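Local structure of lysyl oxidase (1W7C) at residues G95-G103 and E110-F118. The protein is a copper- and topaquinone-containing amine oxidase that probably oxidises primary amines, including peptidyl lysine side chains, to aldehydes. Numbering follows the deposited sequence. Where two conformers were deposited one is given.
Sequences GYFEELKVG and ETTIEPLSF. With NAG (2-acetamido-2-deoxy-beta-D-glucopyranose), chain B; NAG (2-acetamido-2-deoxy-beta-D-glucopyranose), chain C.
Val102 and Ile113 face each other across a non-hydrogen-bonded pair of an antiparallel beta hairpin; the two side chains run alongside each other on one face, with Val102 CG2 4.1 Å from Ile113 CG1. With CG1 set beside the backbone N (chi1 -54°), the CG2 branch of Ile113 is left to meet Leu100 CB at 4.0 Å, and the two branches of one side chain engage two residues of the facing strand. This tight apolar side illustrates how a hairpin can divide its faces between core and solvent. The ladder beneath it is regular: Lys101 and Glu114 exchange two backbone hydrogen bonds, as do Gly103 and Thr112, and Leu116 N extends it by donating to Glu99 O (2.9 Å).

The face bearing Lys101 and Glu114 is looser and wetter. A water donates to Glu114 OE1 (2.8 Å) and reaches O6 of the chain C GlcNAc, part of a glycan carried by the protein itself; its weak bond from Lys101 NZ is doubtful, since that side chain has a second conformer. Further along, C5 of the chain B GlcNAc sits 3.6 Å over the Phe118 ring plane, nearer the ring's edge than its centre. An alanine here removes the ring, and the GlcNAc that rests on it would probably be freer to shift.

In the N2 region, strand 96-103 also pairs with strands 82-89 and 126-128; helix 26-39 packs through Leu35 against Val102 and Ile113, while Glu99 OE1 is held by the Tyr119 hydroxyl and by a salt bridge to Arg84 of strand 82-89.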
loop_
_atom_site.group_PDB
_atom_site.type_symbol
_atom_site.label_atom_id
_atom_site.label_comp_id
_atom_site.label_asym_id
_atom_site.label_seq_id
_atom_site.Cartn_x
_atom_site.Cartn_y
_atom_site.Cartn_z
ATOM N N GLY A 95 -42.891 23.983 -3.261
ATOM C CA GLY A 95 -42.442 22.664 -3.635
ATOM C C GLY A 95 -41.430 22.096 -2.670
ATOM O O GLY A 95 -40.692 22.835 -2.012
ATOM N N TYR A 96 -41.417 20.772 -2.588
ATOM C CA TYR A 96 -40.443 20.066 -1.768
ATOM C C TYR A 96 -40.359 18.635 -2.224
ATOM O O TYR A 96 -41.296 18.125 -2.825
ATOM C CB TYR A 96 -40.847 20.135 -0.281
ATOM C CG TYR A 96 -42.245 19.647 -0.006
ATOM C CD1 TYR A 96 -42.495 18.301 0.242
ATOM C CD2 TYR A 96 -43.316 20.513 -0.020
ATOM C CE1 TYR A 96 -43.782 17.842 0.480
ATOM C CE2 TYR A 96 -44.596 20.065 0.202
ATOM C CZ TYR A 96 -44.831 18.732 0.458
ATOM O OH TYR A 96 -46.115 18.288 0.678
ATOM N N PHE A 97 -39.233 17.995 -1.939
ATOM C CA PHE A 97 -39.124 16.549 -2.043
ATOM C C PHE A 97 -39.499 15.955 -0.694
ATOM O O PHE A 97 -39.146 16.518 0.341
ATOM C CB PHE A 97 -37.685 16.128 -2.419
ATOM C CG PHE A 97 -37.219 16.666 -3.733
ATOM C CD1 PHE A 97 -36.784 17.979 -3.859
ATOM C CD2 PHE A 97 -37.267 15.865 -4.868
ATOM C CE1 PHE A 97 -36.406 18.460 -5.100
ATOM C CE2 PHE A 97 -36.848 16.329 -6.082
ATOM C CZ PHE A 97 -36.447 17.635 -6.205
ATOM N N GLU A 98 -40.196 14.823 -0.693
ATOM C CA GLU A 98 -40.476 14.141 0.546
ATOM C C GLU A 98 -40.113 12.675 0.450
ATOM O O GLU A 98 -40.396 12.004 -0.548
ATOM C CB GLU A 98 -41.924 14.328 1.018
ATOM C CG GLU A 98 -42.092 13.874 2.488
ATOM C CD GLU A 98 -43.386 14.290 3.138
ATOM O OE1 GLU A 98 -44.345 14.614 2.410
ATOM O OE2 GLU A 98 -43.454 14.215 4.397
ATOM N N GLU A 99 -39.475 12.189 1.513
ATOM C CA GLU A 99 -39.188 10.781 1.662
ATOM C C GLU A 99 -40.383 10.152 2.381
ATOM O O GLU A 99 -40.858 10.684 3.413
ATOM C CB GLU A 99 -37.886 10.609 2.467
ATOM C CG GLU A 99 -36.719 11.376 1.870
ATOM C CD GLU A 99 -35.375 11.072 2.502
ATOM O OE1 GLU A 99 -34.890 9.928 2.312
ATOM O OE2 GLU A 99 -34.857 11.971 3.174
ATOM N N LEU A 100 -40.840 9.034 1.827
ATOM C CA LEU A 100 -41.988 8.306 2.295
ATOM C C LEU A 100 -41.648 6.822 2.407
ATOM O O LEU A 100 -40.999 6.264 1.539
ATOM C CB LEU A 100 -43.172 8.481 1.318
ATOM C CG LEU A 100 -43.607 9.930 1.037
ATOM C CD1 LEU A 100 -44.606 9.908 -0.111
ATOM C CD2 LEU A 100 -44.181 10.616 2.238
ATOM N N LYS A 101 -42.099 6.209 3.502
ATOM C CA LYS A 101 -42.004 4.768 3.714
ATOM C C LYS A 101 -43.263 4.117 3.182
ATOM O O LYS A 101 -44.377 4.546 3.524
ATOM C CB LYS A 101 -41.844 4.464 5.202
ATOM C CG LYS A 101 -41.802 2.968 5.563
ATOM C CD LYS A 101 -41.570 2.812 7.066
ATOM C CE LYS A 101 -42.278 1.614 7.662
ATOM N NZ LYS A 101 -41.741 1.281 9.023
ATOM N N VAL A 102 -43.084 3.113 2.331
ATOM C CA VAL A 102 -44.208 2.331 1.797
ATOM C C VAL A 102 -44.010 0.891 2.210
ATOM O O VAL A 102 -43.036 0.258 1.835
ATOM C CB VAL A 102 -44.347 2.417 0.271
ATOM C CG1 VAL A 102 -45.580 1.646 -0.181
ATOM C CG2 VAL A 102 -44.409 3.881 -0.196
ATOM N N GLY A 103 -44.926 0.388 3.015
ATOM C CA GLY A 103 -44.844 -0.977 3.477
ATOM C C GLY A 103 -45.854 -1.303 4.558
ATOM O O GLY A 103 -46.615 -0.439 4.971
ATOM N N GLU A 110 -52.664 -3.973 5.001
ATOM C CA GLU A 110 -51.783 -3.526 6.078
ATOM C C GLU A 110 -50.798 -2.447 5.610
ATOM O O GLU A 110 -50.206 -1.753 6.427
ATOM C CB GLU A 110 -50.988 -4.709 6.640
ATOM C CG GLU A 110 -51.834 -5.803 7.276
ATOM C CD GLU A 110 -51.029 -6.680 8.220
ATOM O OE1 GLU A 110 -49.779 -6.684 8.121
ATOM O OE2 GLU A 110 -51.646 -7.364 9.063
ATOM N N THR A 111 -50.643 -2.306 4.300
ATOM C CA THR A 111 -49.654 -1.383 3.748
ATOM C C THR A 111 -50.073 0.048 3.930
ATOM O O THR A 111 -51.221 0.421 3.657
ATOM C CB THR A 111 -49.446 -1.645 2.264
ATOM O OG1 THR A 111 -49.051 -2.996 2.084
ATOM C CG2 THR A 111 -48.300 -0.823 1.698
ATOM N N THR A 112 -49.119 0.867 4.346
ATOM C CA THR A 112 -49.318 2.287 4.483
ATOM C C THR A 112 -48.222 3.082 3.796
ATOM O O THR A 112 -47.175 2.554 3.414
ATOM C CB THR A 112 -49.358 2.690 5.966
ATOM O OG1 THR A 112 -48.100 2.389 6.594
ATOM C CG2 THR A 112 -50.414 1.871 6.748
ATOM N N ILE A 113 -48.500 4.362 3.650
ATOM C CA ILE A 113 -47.519 5.348 3.222
ATOM C C ILE A 113 -47.392 6.410 4.301
ATOM O O ILE A 113 -48.392 7.031 4.676
ATOM C CB ILE A 113 -47.953 6.001 1.910
ATOM C CG1 ILE A 113 -48.232 4.933 0.832
ATOM C CG2 ILE A 113 -46.908 7.018 1.469
ATOM C CD1 ILE A 113 -48.791 5.493 -0.475
ATOM N N GLU A 114 -46.169 6.601 4.813
ATOM C CA GLU A 114 -45.919 7.522 5.910
ATOM C C GLU A 114 -44.700 8.378 5.614
ATOM O O GLU A 114 -43.770 7.908 4.975
ATOM C CB GLU A 114 -45.630 6.753 7.204
ATOM C CG GLU A 114 -46.691 5.741 7.622
ATOM C CD GLU A 114 -46.209 4.837 8.744
ATOM O OE1 GLU A 114 -45.044 4.997 9.192
ATOM O OE2 GLU A 114 -46.989 3.961 9.174
ATOM N N PRO A 115 -44.656 9.606 6.125
ATOM C CA PRO A 115 -43.411 10.373 6.096
ATOM C C PRO A 115 -42.264 9.575 6.731
ATOM O O PRO A 115 -42.439 8.889 7.729
ATOM C CB PRO A 115 -43.744 11.635 6.903
ATOM C CG PRO A 115 -45.211 11.753 6.874
ATOM C CD PRO A 115 -45.736 10.353 6.795
ATOM N N LEU A 116 -41.095 9.676 6.119
ATOM C CA LEU A 116 -39.910 8.921 6.517
ATOM C C LEU A 116 -38.769 9.868 6.808
ATOM O O LEU A 116 -38.346 10.636 5.927
ATOM C CB LEU A 116 -39.522 7.971 5.395
ATOM C CG LEU A 116 -38.288 7.125 5.586
ATOM C CD1 LEU A 116 -38.371 6.262 6.835
ATOM C CD2 LEU A 116 -38.109 6.249 4.355
ATOM N N SER A 117 -38.276 9.830 8.048
ATOM C CA SER A 117 -37.240 10.744 8.474
ATOM C C SER A 117 -36.320 10.243 9.580
ATOM O O SER A 117 -35.435 10.990 10.000
ATOM C CB SER A 117 -37.859 12.057 8.951
ATOM O OG SER A 117 -38.627 11.847 10.118
ATOM N N PHE A 118 -36.466 8.990 10.019
ATOM C CA PHE A 118 -35.772 8.590 11.240
ATOM C C PHE A 118 -34.239 8.677 11.108
ATOM O O PHE A 118 -33.547 8.858 12.102
ATOM C CB PHE A 118 -36.241 7.225 11.765
ATOM C CG PHE A 118 -35.826 6.022 10.927
ATOM C CD1 PHE A 118 -34.554 5.498 11.078
ATOM C CD2 PHE A 118 -36.711 5.384 10.055
ATOM C CE1 PHE A 118 -34.151 4.386 10.358
ATOM C CE2 PHE A 118 -36.300 4.276 9.314
ATOM C CZ PHE A 118 -35.025 3.773 9.479
HETATM C C1 NAG B . -35.993 1.300 12.792
HETATM C C2 NAG B . -37.537 1.195 12.807
HETATM C C3 NAG B . -38.260 2.552 12.846
HETATM C C4 NAG B . -37.607 3.481 13.867
HETATM C C5 NAG B . -36.092 3.436 13.675
HETATM C C6 NAG B . -35.336 4.335 14.615
HETATM C C7 NAG B . -38.652 -0.696 11.748
HETATM C C8 NAG B . -38.998 -1.419 10.481
HETATM N N2 NAG B . -37.960 0.431 11.631
HETATM O O3 NAG B . -39.634 2.349 13.139
HETATM O O4 NAG B . -37.970 4.843 13.673
HETATM O O5 NAG B . -35.574 2.136 13.846
HETATM O O6 NAG B . -35.505 3.812 15.903
HETATM O O7 NAG B . -39.019 -1.158 12.831
HETATM C C1 NAG C . -39.258 5.211 14.164
HETATM C C2 NAG C . -39.142 6.640 14.653
HETATM C C3 NAG C . -40.488 7.116 15.172
HETATM C C4 NAG C . -41.572 6.845 14.138
HETATM C C5 NAG C . -41.543 5.424 13.583
HETATM C C6 NAG C . -42.503 5.346 12.397
HETATM C C7 NAG C . -37.161 7.561 15.736
HETATM C C8 NAG C . -36.287 7.565 16.961
HETATM N N2 NAG C . -38.180 6.711 15.740
HETATM O O3 NAG C . -40.447 8.501 15.476
HETATM O O4 NAG C . -42.828 7.082 14.733
HETATM O O5 NAG C . -40.237 5.099 13.150
HETATM O O6 NAG C . -42.594 4.033 11.892
HETATM O O7 NAG C . -36.940 8.341 14.810
HETATM O O HOH W 1 -45.348 2.997 5.780
HETATM O O HOH W 2 -44.604 2.378 10.151
#